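Local atomic coordinates of CG8862 (Drosophila melanogaster, PDB entry 3ISM), a protein that probably cuts DNA and RNA as a magnesium-dependent, sequence-nonspecific endonuclease of mitochondria, the insect endonuclease G. Residues S87-Y92 / L121-P126; L57-V62 / V144-T148; K202-S207 / L248-N252; R46-P50 / N182-V186; W137-H143 / E206-M210. One frame throughout, in Å; residues are numbered along the deposited sequence.

Contact 1: residues S87-Y92 / L121-P126; sequences SQNTDY and LSNMAP
Ser-87 and Leu-121 meet at one end of this contact and Tyr-92 and Pro-126 at the other, where a short helical turn at 89-92 packs against strand 124-127. That strand pairs antiparallel with strand 98-101, which carries His-101, the predicted proton acceptor of the His-Me finger nuclease site. Van der Waals contacts make up most of the interface. Leu-121 sends its two methyl groups across the start of the turn: CD1 lies 3.5 Å from Asn-89 N, and CD2 approaches Asn-89 OD1, an oxygen that itself takes a hydrogen bond from Arg-99. At the far end Pro-126 crosses the Tyr-92 side chain at about a right angle, with its CG 3.7 Å from Tyr-92 CE2. The ring reaches the strand because Tyr-92 CG stands beside the backbone N and opposite the carbonyl carbon (chi1 -77°), which leaves Tyr-92 OH 3.5 Å from Ala-125 CA. Val-184 of the same chain also touches the Tyr-92 side chain, as does Phe-286 of the inhibitor chain, CG4930.

Polar linkage runs through a water held between the two segments. It donates to Met-124 O at 2.8 Å and is also hydrogen-bonded to Ser-87 OG and Tyr-92 OH, so a single molecule ties the turn to the strand. Within the turn, Gln-88 N donates to Asp-91 OD2 on the anti side of the carboxylate. The water lies at the edge of the Tyr-92 ring, in its plane, 2.7 Å from OH and 2.8 Å from Ser-87 OG.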
# COMPACT_ATOMS: atom_id res chain seq x y z
N SER B 87 -15.69 -1.95 -4.38
CA SER B 87 -15.76 -1.22 -5.64
C SER B 87 -17.15 -1.39 -6.26
O SER B 87 -17.84 -2.42 -6.06
CB SER B 87 -14.67 -1.66 -6.62
OG SER B 87 -14.69 -3.06 -6.82
N GLN B 88 -17.57 -0.36 -7.00
CA GLN B 88 -18.86 -0.34 -7.66
C GLN B 88 -18.68 -0.01 -9.13
O GLN B 88 -17.69 0.61 -9.52
CB GLN B 88 -19.77 0.70 -6.99
CG GLN B 88 -20.06 0.43 -5.49
CD GLN B 88 -21.09 -0.69 -5.28
OE1 GLN B 88 -21.83 -1.06 -6.20
NE2 GLN B 88 -21.16 -1.22 -4.06
N ASN B 89 -19.63 -0.42 -9.95
CA ASN B 89 -19.65 -0.03 -11.37
C ASN B 89 -19.51 1.49 -11.57
O ASN B 89 -18.80 1.92 -12.47
CB ASN B 89 -20.88 -0.59 -12.10
CG ASN B 89 -20.74 -2.07 -12.42
OD1 ASN B 89 -19.65 -2.56 -12.72
ND2 ASN B 89 -21.85 -2.80 -12.34
N THR B 90 -20.14 2.27 -10.69
CA THR B 90 -19.99 3.74 -10.70
C THR B 90 -18.53 4.23 -10.66
O THR B 90 -18.21 5.25 -11.27
CB THR B 90 -20.78 4.46 -9.57
OG1 THR B 90 -20.40 3.94 -8.28
CG2 THR B 90 -22.27 4.30 -9.76
N ASP B 91 -17.66 3.50 -9.97
CA ASP B 91 -16.24 3.86 -9.86
C ASP B 91 -15.47 3.77 -11.18
O ASP B 91 -14.55 4.55 -11.42
CB ASP B 91 -15.54 2.98 -8.83
CG ASP B 91 -16.08 3.18 -7.41
OD1 ASP B 91 -16.19 4.34 -6.98
OD2 ASP B 91 -16.38 2.16 -6.74
N TYR B 92 -15.86 2.80 -12.00
CA TYR B 92 -15.18 2.46 -13.26
C TYR B 92 -15.76 3.18 -14.46
O TYR B 92 -15.07 3.35 -15.47
CB TYR B 92 -15.31 0.96 -13.53
CG TYR B 92 -14.39 0.10 -12.72
CD1 TYR B 92 -14.79 -0.39 -11.47
CD2 TYR B 92 -13.12 -0.22 -13.18
CE1 TYR B 92 -13.93 -1.19 -10.71
CE2 TYR B 92 -12.27 -1.03 -12.43
CZ TYR B 92 -12.68 -1.50 -11.20
OH TYR B 92 -11.84 -2.29 -10.46
N LEU B 121 -16.99 -7.59 -8.78
CA LEU B 121 -16.07 -6.47 -8.81
C LEU B 121 -14.88 -6.60 -7.84
O LEU B 121 -13.89 -5.89 -7.99
CB LEU B 121 -16.80 -5.15 -8.55
CG LEU B 121 -17.75 -4.78 -9.70
CD1 LEU B 121 -18.69 -3.67 -9.27
CD2 LEU B 121 -16.94 -4.38 -10.95
N SER B 122 -14.99 -7.49 -6.86
CA SER B 122 -13.84 -7.77 -5.99
C SER B 122 -12.73 -8.53 -6.70
O SER B 122 -11.61 -8.59 -6.20
CB SER B 122 -14.27 -8.51 -4.73
OG SER B 122 -14.97 -9.68 -5.05
N ASN B 123 -13.04 -9.11 -7.87
CA ASN B 123 -12.05 -9.80 -8.70
C ASN B 123 -11.46 -8.85 -9.75
O ASN B 123 -10.65 -9.25 -10.57
CB ASN B 123 -12.66 -11.07 -9.34
CG ASN B 123 -11.64 -11.87 -10.21
OD1 ASN B 123 -10.51 -12.14 -9.79
ND2 ASN B 123 -12.07 -12.25 -11.42
N MET B 124 -11.85 -7.57 -9.69
CA MET B 124 -11.47 -6.60 -10.71
C MET B 124 -10.44 -5.60 -10.24
O MET B 124 -10.41 -5.23 -9.06
CB MET B 124 -12.69 -5.81 -11.21
CG MET B 124 -13.81 -6.67 -11.74
SD MET B 124 -13.32 -7.53 -13.22
CE MET B 124 -14.37 -8.96 -13.09
N ALA B 125 -9.61 -5.15 -11.17
CA ALA B 125 -8.76 -3.97 -10.98
C ALA B 125 -8.78 -3.13 -12.25
O ALA B 125 -8.95 -3.67 -13.35
CB ALA B 125 -7.32 -4.35 -10.59
N PRO B 126 -8.65 -1.80 -12.09
CA PRO B 126 -8.61 -0.93 -13.26
C PRO B 126 -7.43 -1.26 -14.15
O PRO B 126 -6.28 -1.24 -13.71
CB PRO B 126 -8.48 0.48 -12.66
CG PRO B 126 -9.07 0.34 -11.30
CD PRO B 126 -8.63 -1.03 -10.84
O HOH W 1 -12.17 -3.32 -8.00

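Contact 2: residues L57-V62 / V144-T148; sequences LTAESV and VRRLT
Thr-148 and Val-62 reach toward each other tip to tip, Val-62 CG2 standing 3.7 Å from Thr-148 OG1. The methyl group of the threonine turns the other way and settles on the backbone at the start of the short helix 59-62, its CG2 3.6 Å from Thr-58 C, while Thr-148 CB rests near Ala-59 N. Beside this pair, the aliphatic part of Arg-145 runs past Val-62, with Arg-145 CG 4.1 Å from Val-62 CG1. Deeper in, Leu-57 and Val-144 cross at about a right angle, Leu-57 CD1 touching Val-144 CG1 at 3.8 Å.

All these contacts are apolar or van der Waals, and they join the last part of helix 136-146 and the residues after it to the turn that follows strand 49-57, a strand of the large mixed sheet of this nuclease fold. Hydrogen bonds inside each segment set the surfaces. Thr-148 OG1 lies between its backbone N and carbonyl carbon (chi1 57°), from where it donates to Arg-145 O at 2.5 Å, nearly in line with the carbonyl; Thr-148 N donates to the same oxygen. Across the interface Thr-58 is the N-cap of helix 59-62, its OG1 accepting from Ser-61 N at 3.2 Å.

Further out, the Arg-145 chain bends at chi3 and leaves the contact. Its NH1 binds Asn-107 OD1, and NH2 forms a salt bridge with Glu-335 of the inhibitor chain CG4930.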
# COMPACT_ATOMS: atom_id res chain seq x y z
N LEU B 57 -5.37 -24.66 -12.92
CA LEU B 57 -5.95 -24.94 -14.22
C LEU B 57 -5.55 -26.32 -14.73
O LEU B 57 -4.41 -26.77 -14.55
CB LEU B 57 -5.53 -23.88 -15.26
CG LEU B 57 -5.45 -22.40 -14.85
CD1 LEU B 57 -5.04 -21.56 -16.08
CD2 LEU B 57 -6.76 -21.87 -14.24
N THR B 58 -6.53 -26.98 -15.35
CA THR B 58 -6.30 -28.17 -16.13
C THR B 58 -6.84 -27.93 -17.55
O THR B 58 -7.53 -26.93 -17.80
CB THR B 58 -7.01 -29.39 -15.51
OG1 THR B 58 -8.41 -29.11 -15.40
CG2 THR B 58 -6.45 -29.71 -14.12
N ALA B 59 -6.51 -28.83 -18.46
CA ALA B 59 -7.04 -28.80 -19.82
C ALA B 59 -8.57 -28.84 -19.77
O ALA B 59 -9.24 -28.16 -20.56
CB ALA B 59 -6.51 -30.00 -20.65
N GLU B 60 -9.13 -29.63 -18.85
CA GLU B 60 -10.57 -29.73 -18.74
C GLU B 60 -11.21 -28.41 -18.31
O GLU B 60 -12.24 -28.02 -18.85
CB GLU B 60 -10.99 -30.84 -17.78
CG GLU B 60 -12.50 -31.03 -17.78
CD GLU B 60 -12.99 -32.20 -16.96
OE1 GLU B 60 -12.33 -32.58 -15.96
OE2 GLU B 60 -14.06 -32.73 -17.31
N SER B 61 -10.59 -27.73 -17.36
CA SER B 61 -11.21 -26.54 -16.77
C SER B 61 -11.07 -25.26 -17.61
O SER B 61 -11.72 -24.25 -17.32
CB SER B 61 -10.73 -26.34 -15.33
OG SER B 61 -9.44 -25.77 -15.26
N VAL B 62 -10.23 -25.29 -18.65
CA VAL B 62 -10.04 -24.13 -19.52
C VAL B 62 -10.60 -24.43 -20.91
O VAL B 62 -10.56 -23.58 -21.81
CB VAL B 62 -8.54 -23.74 -19.65
CG1 VAL B 62 -7.91 -23.49 -18.27
CG2 VAL B 62 -7.77 -24.82 -20.48
N VAL B 144 -1.10 -18.90 -20.62
CA VAL B 144 -1.25 -19.69 -19.39
C VAL B 144 -2.27 -20.83 -19.59
O VAL B 144 -2.04 -21.95 -19.13
CB VAL B 144 -1.63 -18.80 -18.18
CG1 VAL B 144 -1.83 -19.63 -16.93
CG2 VAL B 144 -0.54 -17.71 -17.93
N ARG B 145 -3.36 -20.56 -20.30
CA ARG B 145 -4.31 -21.63 -20.68
C ARG B 145 -3.70 -22.67 -21.62
O ARG B 145 -3.95 -23.88 -21.48
CB ARG B 145 -5.60 -21.06 -21.29
CG ARG B 145 -6.46 -20.27 -20.29
CD ARG B 145 -7.83 -19.89 -20.89
NE ARG B 145 -7.75 -18.75 -21.80
CZ ARG B 145 -7.98 -17.48 -21.45
NH1 ARG B 145 -8.32 -17.16 -20.20
NH2 ARG B 145 -7.86 -16.53 -22.38
N ARG B 146 -2.89 -22.22 -22.57
CA ARG B 146 -2.23 -23.13 -23.53
C ARG B 146 -1.14 -23.97 -22.85
O ARG B 146 -0.80 -25.05 -23.34
CB ARG B 146 -1.64 -22.33 -24.68
CG ARG B 146 -1.14 -23.12 -25.87
CD ARG B 146 -0.65 -22.17 -26.97
NE ARG B 146 -1.68 -21.22 -27.40
CZ ARG B 146 -1.67 -19.91 -27.12
NH1 ARG B 146 -0.68 -19.38 -26.41
NH2 ARG B 146 -2.66 -19.13 -27.54
N LEU B 147 -0.61 -23.49 -21.73
CA LEU B 147 0.35 -24.26 -20.93
C LEU B 147 -0.21 -25.60 -20.45
O LEU B 147 0.55 -26.52 -20.18
CB LEU B 147 0.87 -23.46 -19.73
CG LEU B 147 1.92 -22.36 -20.00
CD1 LEU B 147 2.33 -21.67 -18.70
CD2 LEU B 147 3.14 -22.92 -20.72
N THR B 148 -1.54 -25.71 -20.34
CA THR B 148 -2.17 -26.97 -19.97
C THR B 148 -1.94 -28.08 -20.99
O THR B 148 -2.07 -29.25 -20.65
CB THR B 148 -3.70 -26.84 -19.70
OG1 THR B 148 -4.35 -26.29 -20.86
CG2 THR B 148 -3.97 -25.96 -18.50

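Contact 3: residues K202-S207 / L248-N252; sequences KLHMES and LTTIN
His-204 and Thr-250 join through their side chains, His-204 ND1 and Thr-250 OG1 standing 2.9 Å apart with the oxygen at the edge of the imidazole, in its plane. Either may be the donor. Thr-250 OG1 sits between its own backbone N and carbonyl carbon (chi1 63°), a rotation that turns the hydroxyl to the ring and also to a water, which in turn donates to Met-205 O. Thr-249 lies alongside the same histidine, its CB over one face of the ring, while its OG1 meets the aliphatic base of Lys-202, 3.4 Å from Lys-202 CB.

On the face of the sheet that bears Met-205 and Ile-251, Leu-248 divides its branches: CD1 packs 3.8 Å from Met-205 CB, and CD2 meets Leu-203 CB. Backbone bonds fix the parallel register. Thr-249 N donates to Leu-203 O at 2.7 Å, Met-205 N to Thr-250 O, and Asn-252 N to Met-205 O.

At the far end Asn-252 has a left-handed backbone, and its side chain takes up the pairing where its main chain leaves off: Asn-252 OD1 accepts from Ser-207 N at 2.9 Å, 24° out of the amide plane. Replacing Asn-252 by alanine removes the amide, and Ser-207 N would probably lose this acceptor, leaving only the main chain of the residue to hold the end of the pairing.

Strand 250-251 thus lies parallel to strand 203-211 after a beta-alpha-beta connection through helix 228-235, whose Pro-228 touches Met-205, Ser-207 and Ile-251; strand 189-197 flanks strand 203-211 on its other side.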
# COMPACT_ATOMS: atom_id res chain seq x y z
N LYS B 202 8.61 -33.28 -12.38
CA LYS B 202 9.32 -32.02 -12.52
C LYS B 202 8.40 -30.80 -12.40
O LYS B 202 7.25 -30.82 -12.83
CB LYS B 202 10.12 -31.98 -13.83
CG LYS B 202 11.21 -33.04 -13.94
CD LYS B 202 11.78 -33.10 -15.35
CE LYS B 202 12.69 -34.31 -15.55
NZ LYS B 202 13.91 -34.22 -14.70
N LEU B 203 8.94 -29.75 -11.81
CA LEU B 203 8.20 -28.52 -11.64
C LEU B 203 8.87 -27.41 -12.44
O LEU B 203 10.10 -27.28 -12.42
CB LEU B 203 8.09 -28.18 -10.15
CG LEU B 203 7.46 -29.26 -9.25
CD1 LEU B 203 7.46 -28.83 -7.78
CD2 LEU B 203 6.05 -29.61 -9.68
N HIS B 204 8.07 -26.63 -13.15
CA HIS B 204 8.59 -25.55 -13.99
C HIS B 204 7.88 -24.25 -13.65
O HIS B 204 6.65 -24.20 -13.68
CB HIS B 204 8.37 -25.85 -15.47
CG HIS B 204 8.90 -27.17 -15.90
ND1 HIS B 204 10.10 -27.31 -16.58
CD2 HIS B 204 8.43 -28.43 -15.72
CE1 HIS B 204 10.32 -28.59 -16.82
NE2 HIS B 204 9.32 -29.29 -16.32
N MET B 205 8.65 -23.22 -13.36
CA MET B 205 8.07 -21.91 -13.01
C MET B 205 8.24 -20.86 -14.10
O MET B 205 9.29 -20.79 -14.74
CB MET B 205 8.66 -21.41 -11.70
CG MET B 205 8.12 -20.06 -11.26
SD MET B 205 8.76 -19.58 -9.67
CE MET B 205 7.77 -20.57 -8.57
N GLU B 206 7.21 -20.05 -14.30
CA GLU B 206 7.29 -18.85 -15.14
C GLU B 206 6.77 -17.67 -14.33
O GLU B 206 5.87 -17.82 -13.52
CB GLU B 206 6.44 -19.00 -16.42
CG GLU B 206 6.87 -20.13 -17.34
CD GLU B 206 6.12 -20.15 -18.67
OE1 GLU B 206 5.26 -19.28 -18.93
OE2 GLU B 206 6.40 -21.06 -19.47
N SER B 207 7.34 -16.49 -14.55
CA SER B 207 6.79 -15.29 -13.92
C SER B 207 6.98 -14.07 -14.80
O SER B 207 8.04 -13.87 -15.40
CB SER B 207 7.39 -15.05 -12.52
OG SER B 207 8.79 -15.05 -12.56
N LEU B 248 13.07 -26.65 -8.38
CA LEU B 248 12.44 -26.38 -9.66
C LEU B 248 13.36 -26.94 -10.75
O LEU B 248 14.56 -27.11 -10.53
CB LEU B 248 12.23 -24.88 -9.86
CG LEU B 248 11.11 -24.24 -9.05
CD1 LEU B 248 11.11 -22.72 -9.17
CD2 LEU B 248 9.75 -24.83 -9.43
N THR B 249 12.79 -27.25 -11.91
CA THR B 249 13.61 -27.75 -13.01
C THR B 249 14.00 -26.58 -13.90
O THR B 249 15.17 -26.45 -14.28
CB THR B 249 12.89 -28.87 -13.79
OG1 THR B 249 12.72 -29.99 -12.92
CG2 THR B 249 13.70 -29.30 -15.00
N THR B 250 13.03 -25.72 -14.22
CA THR B 250 13.31 -24.50 -14.97
C THR B 250 12.57 -23.32 -14.37
O THR B 250 11.51 -23.48 -13.74
CB THR B 250 12.90 -24.59 -16.46
OG1 THR B 250 11.49 -24.79 -16.56
CG2 THR B 250 13.64 -25.73 -17.19
N ILE B 251 13.13 -22.14 -14.59
CA ILE B 251 12.50 -20.88 -14.24
C ILE B 251 12.61 -20.01 -15.47
O ILE B 251 13.71 -19.75 -15.96
CB ILE B 251 13.23 -20.19 -13.08
CG1 ILE B 251 13.26 -21.10 -11.85
CG2 ILE B 251 12.60 -18.83 -12.81
CD1 ILE B 251 13.99 -20.51 -10.64
N ASN B 252 11.46 -19.57 -15.98
CA ASN B 252 11.38 -18.83 -17.23
C ASN B 252 12.20 -19.48 -18.35
O ASN B 252 12.98 -18.81 -19.02
CB ASN B 252 11.75 -17.35 -17.03
CG ASN B 252 10.67 -16.59 -16.26
OD1 ASN B 252 9.48 -16.78 -16.49
ND2 ASN B 252 11.09 -15.73 -15.33
O HOH W 2 9.93 -22.54 -16.82

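Contact 4: residues R46-P50 / N182-V186; sequences RNRVP and NTVAV
Two G1 beta bulges meet here, one at Arg-48 and Val-49 and the other at Thr-183 and Val-184, where the turn before strand 49-57 packs on the edge strand 184-185 of a small antiparallel sheet. A main-chain bond joins them: Ala-185 N donates to Asn-47 O at 3.0 Å, almost straight at 175° and in the carbonyl plane. Next to it Ala-185 CB packs on the Asn-47 side chain, 3.6 Å from Asn-47 OD1, while Asn-47 ND2 turns to Asp-44.

Arg-48 provides the second link. Its chain is bent at chi2 and again at chi3, which turns the guanidinium edge toward the 182-183 turn; there NE donates to Asn-182 O at 2.8 Å, with that oxygen at the guanidinium edge. Arg-48 NH1 binds Arg-45 O, and NH2 binds Arg-233 O of the second subunit, so one side chain bridges its own turn, the 182-183 turn and the second subunit. A leucine in its place would probably leave Asn-182 O and the neighbouring subunit's Arg-233 O without this donor.

Valines fill the middle. Val-184 CG2 lies against Arg-48 CB at 3.9 Å, Val-184 CG1 meets Val-49 CG1 at 3.8 Å, and both valines also touch Pro-126 of strand 124-127. In both turns the first bulge residue, Arg-48 or Thr-183, has the left-handed backbone conformation (phi 64° and 45°) that characterises the G1 bulge at the end of a tight beta hairpin.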
# COMPACT_ATOMS: atom_id res chain seq x y z
N ARG B 46 -8.15 -1.61 1.37
CA ARG B 46 -7.62 -0.26 1.25
C ARG B 46 -7.64 0.21 -0.21
O ARG B 46 -7.95 1.37 -0.50
CB ARG B 46 -6.18 -0.25 1.74
CG ARG B 46 -5.56 1.15 1.73
CD ARG B 46 -4.35 1.24 2.62
NE ARG B 46 -3.18 0.52 2.10
CZ ARG B 46 -2.41 0.96 1.09
NH1 ARG B 46 -2.66 2.11 0.48
NH2 ARG B 46 -1.37 0.25 0.70
N ASN B 47 -7.32 -0.70 -1.12
CA ASN B 47 -7.17 -0.35 -2.53
C ASN B 47 -8.39 -0.68 -3.36
O ASN B 47 -8.52 -0.23 -4.50
CB ASN B 47 -5.89 -0.98 -3.09
CG ASN B 47 -4.63 -0.20 -2.66
OD1 ASN B 47 -4.66 1.03 -2.59
ND2 ASN B 47 -3.54 -0.91 -2.39
N ARG B 48 -9.30 -1.45 -2.77
CA ARG B 48 -10.56 -1.85 -3.40
C ARG B 48 -10.35 -2.75 -4.64
O ARG B 48 -11.15 -2.69 -5.59
CB ARG B 48 -11.47 -0.64 -3.70
CG ARG B 48 -12.22 -0.04 -2.50
CD ARG B 48 -11.31 0.69 -1.55
NE ARG B 48 -11.83 1.95 -1.03
CZ ARG B 48 -11.65 2.38 0.22
NH1 ARG B 48 -11.00 1.62 1.09
NH2 ARG B 48 -12.13 3.55 0.61
N VAL B 49 -9.28 -3.56 -4.60
CA VAL B 49 -8.92 -4.55 -5.64
C VAL B 49 -8.31 -5.76 -4.92
O VAL B 49 -8.06 -5.70 -3.73
CB VAL B 49 -7.88 -3.98 -6.67
CG1 VAL B 49 -8.41 -2.72 -7.34
CG2 VAL B 49 -6.54 -3.68 -6.01
N PRO B 50 -8.08 -6.89 -5.64
CA PRO B 50 -7.38 -7.97 -4.94
C PRO B 50 -5.94 -7.63 -4.52
O PRO B 50 -5.29 -6.82 -5.17
CB PRO B 50 -7.34 -9.10 -5.98
CG PRO B 50 -8.44 -8.80 -6.93
CD PRO B 50 -8.48 -7.29 -7.01
N ASN B 182 -15.26 5.65 -4.44
CA ASN B 182 -14.67 4.61 -3.61
C ASN B 182 -13.15 4.52 -3.72
O ASN B 182 -12.56 3.63 -3.15
CB ASN B 182 -15.35 3.26 -3.83
CG ASN B 182 -16.83 3.29 -3.43
OD1 ASN B 182 -17.16 3.71 -2.33
ND2 ASN B 182 -17.71 2.87 -4.34
N THR B 183 -12.55 5.47 -4.43
CA THR B 183 -11.10 5.53 -4.60
C THR B 183 -10.47 4.17 -4.90
O THR B 183 -9.64 3.67 -4.16
CB THR B 183 -10.40 6.21 -3.39
OG1 THR B 183 -10.53 5.39 -2.24
CG2 THR B 183 -11.04 7.59 -3.08
N VAL B 184 -10.89 3.58 -6.01
CA VAL B 184 -10.34 2.30 -6.45
C VAL B 184 -8.94 2.55 -7.04
O VAL B 184 -8.78 3.37 -7.94
CB VAL B 184 -11.29 1.59 -7.45
CG1 VAL B 184 -10.71 0.21 -7.90
CG2 VAL B 184 -12.64 1.40 -6.81
N ALA B 185 -7.93 1.86 -6.50
CA ALA B 185 -6.55 2.05 -6.94
C ALA B 185 -6.31 1.55 -8.37
O ALA B 185 -6.81 0.49 -8.75
CB ALA B 185 -5.60 1.37 -6.00
N VAL B 186 -5.54 2.31 -9.14
CA VAL B 186 -5.09 1.89 -10.46
C VAL B 186 -3.64 1.41 -10.35
O VAL B 186 -2.71 2.22 -10.23
CB VAL B 186 -5.22 3.01 -11.52
CG1 VAL B 186 -4.76 2.48 -12.89
CG2 VAL B 186 -6.68 3.57 -11.60
O HOH W 3 -13.33 6.30 -0.82

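Contact 5: residues W137-H143 / E206-M210; sequences WNTLEAH and ESYVM
Leu-140 is the central bump of the helix, wedged between Tyr-208 and Met-210 of the strand. Its CD1 sits over the centre of the Tyr-208 ring, 3.8 Å from the centroid and only 11° off the normal, a CH-pi contact. The other branch slides past Met-210 in the opposite direction, Leu-140 CD2 touching Met-210 SD at 3.8 Å. With Leu-140 CG anti to the backbone N (chi1 178°), the two methyls fork over these neighbours.

Toward the start of the helix, Trp-137 and Leu-140 leave a niche for the sulfur of Met-210, whose chain bends at chi3 and brings SD to 3.8 Å from Trp-137 CE3. This Met-aromatic contact is oblique to the ring. One turn after Leu-140 the packing becomes polar. His-143 NE2 donates to Glu-206 OE1 at 2.8 Å, nearly straight, on the syn lone pair, with ring and carboxylate almost coplanar. Tyr-208 OH gives its proton to the same oxygen at 2.7 Å from above the carboxylate plane, so two donors grip OE1 and hold the tyrosine ring in place beneath Leu-140.

On the side of helix 136-146 turned from this strand, Glu-141 has been seen to bind magnesium in this protein, although it does not do so in this chain. The helix runs nearly antiparallel to strand 203-211, at 167° with 10.8 Å between the axes of 137-143 and 206-210, and also covers the adjoining strand 189-197, where Leu-140 touches Lys-192.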
# COMPACT_ATOMS: atom_id res chain seq x y z
N TRP B 137 -2.43 -8.22 -22.23
CA TRP B 137 -2.74 -8.98 -21.01
C TRP B 137 -3.55 -10.25 -21.33
O TRP B 137 -3.31 -11.31 -20.74
CB TRP B 137 -3.47 -8.10 -19.98
CG TRP B 137 -3.69 -8.75 -18.64
CD1 TRP B 137 -4.89 -9.13 -18.11
CD2 TRP B 137 -2.70 -9.07 -17.66
NE1 TRP B 137 -4.70 -9.69 -16.86
CE2 TRP B 137 -3.36 -9.65 -16.56
CE3 TRP B 137 -1.31 -8.91 -17.59
CZ2 TRP B 137 -2.69 -10.08 -15.41
CZ3 TRP B 137 -0.63 -9.34 -16.44
CH2 TRP B 137 -1.33 -9.93 -15.38
N ASN B 138 -4.50 -10.14 -22.25
CA ASN B 138 -5.22 -11.33 -22.74
C ASN B 138 -4.26 -12.36 -23.35
O ASN B 138 -4.43 -13.56 -23.15
CB ASN B 138 -6.32 -10.95 -23.74
CG ASN B 138 -6.97 -12.18 -24.37
OD1 ASN B 138 -7.02 -12.30 -25.59
ND2 ASN B 138 -7.48 -13.08 -23.55
N THR B 139 -3.25 -11.88 -24.07
CA THR B 139 -2.25 -12.76 -24.69
C THR B 139 -1.55 -13.63 -23.63
O THR B 139 -1.36 -14.84 -23.83
CB THR B 139 -1.22 -11.95 -25.51
OG1 THR B 139 -1.92 -11.14 -26.46
CG2 THR B 139 -0.24 -12.88 -26.27
N LEU B 140 -1.21 -13.01 -22.49
CA LEU B 140 -0.61 -13.72 -21.37
C LEU B 140 -1.60 -14.74 -20.79
O LEU B 140 -1.24 -15.90 -20.57
CB LEU B 140 -0.13 -12.76 -20.29
CG LEU B 140 0.49 -13.39 -19.03
CD1 LEU B 140 1.62 -14.38 -19.38
CD2 LEU B 140 0.98 -12.31 -18.04
N GLU B 141 -2.84 -14.29 -20.55
CA GLU B 141 -3.91 -15.19 -20.12
C GLU B 141 -4.06 -16.40 -21.06
O GLU B 141 -4.09 -17.55 -20.60
CB GLU B 141 -5.23 -14.42 -19.98
CG GLU B 141 -5.23 -13.45 -18.81
CD GLU B 141 -6.42 -12.50 -18.84
OE1 GLU B 141 -6.87 -12.12 -19.95
OE2 GLU B 141 -6.88 -12.12 -17.74
N ALA B 142 -4.13 -16.14 -22.36
CA ALA B 142 -4.23 -17.22 -23.36
C ALA B 142 -3.03 -18.19 -23.33
O ALA B 142 -3.20 -19.38 -23.54
CB ALA B 142 -4.41 -16.63 -24.75
N HIS B 143 -1.84 -17.65 -23.07
CA HIS B 143 -0.61 -18.46 -22.96
C HIS B 143 -0.66 -19.41 -21.76
O HIS B 143 -0.27 -20.57 -21.87
CB HIS B 143 0.61 -17.53 -22.83
CG HIS B 143 1.84 -18.20 -22.29
ND1 HIS B 143 2.70 -18.92 -23.08
CD2 HIS B 143 2.36 -18.23 -21.04
CE1 HIS B 143 3.69 -19.39 -22.34
NE2 HIS B 143 3.50 -18.98 -21.09
N GLU B 206 7.21 -20.05 -14.30
CA GLU B 206 7.29 -18.85 -15.14
C GLU B 206 6.77 -17.67 -14.33
O GLU B 206 5.87 -17.82 -13.52
CB GLU B 206 6.44 -19.00 -16.42
CG GLU B 206 6.87 -20.13 -17.34
CD GLU B 206 6.12 -20.15 -18.67
OE1 GLU B 206 5.26 -19.28 -18.93
OE2 GLU B 206 6.40 -21.06 -19.47
N SER B 207 7.34 -16.49 -14.55
CA SER B 207 6.79 -15.29 -13.92
C SER B 207 6.98 -14.07 -14.80
O SER B 207 8.04 -13.87 -15.40
CB SER B 207 7.39 -15.05 -12.52
OG SER B 207 8.79 -15.05 -12.56
N TYR B 208 5.92 -13.25 -14.85
CA TYR B 208 5.83 -12.11 -15.75
C TYR B 208 5.38 -10.90 -14.95
O TYR B 208 4.60 -11.03 -14.02
CB TYR B 208 4.78 -12.37 -16.84
CG TYR B 208 5.05 -13.58 -17.70
CD1 TYR B 208 5.64 -13.44 -18.96
CD2 TYR B 208 4.72 -14.86 -17.26
CE1 TYR B 208 5.89 -14.55 -19.74
CE2 TYR B 208 4.97 -15.97 -18.03
CZ TYR B 208 5.55 -15.81 -19.27
OH TYR B 208 5.81 -16.91 -20.03
N VAL B 209 5.88 -9.72 -15.33
CA VAL B 209 5.37 -8.45 -14.82
C VAL B 209 5.10 -7.55 -16.04
O VAL B 209 6.01 -7.28 -16.83
CB VAL B 209 6.38 -7.78 -13.86
CG1 VAL B 209 6.06 -6.29 -13.64
CG2 VAL B 209 6.43 -8.53 -12.53
N MET B 210 3.86 -7.10 -16.19
CA MET B 210 3.53 -6.24 -17.33
C MET B 210 2.99 -4.92 -16.82
O MET B 210 2.23 -4.92 -15.88
CB MET B 210 2.50 -6.92 -18.25
CG MET B 210 3.00 -8.22 -18.87
SD MET B 210 1.72 -9.06 -19.82
CE MET B 210 1.38 -7.90 -21.13

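In the fold
From the N terminus, the turn 46-50 opens contact 4, which closes only at 182-186 and ties the start of strand 49-57 to the small three-stranded sheet. Inside that long loop lies contact 2, joining the end of strand 49-57 and helix 59-62 to helix 136-146 and the residues after it, and inside contact 2 is nested contact 1. Contacts 1 and 4 touch, Asp-91 reaching Asn-182, and lie on the opposite side of the chain's centre from contacts 2 and 3. Contact 5 begins on helix 136-146 and so crosses both contact 2 and contact 4 before closing on strand 203-211. Contact 3 shares Glu-206 and Ser-207 with it and closes a last loop at 248-252, adding strand 250-251 to the main sheet.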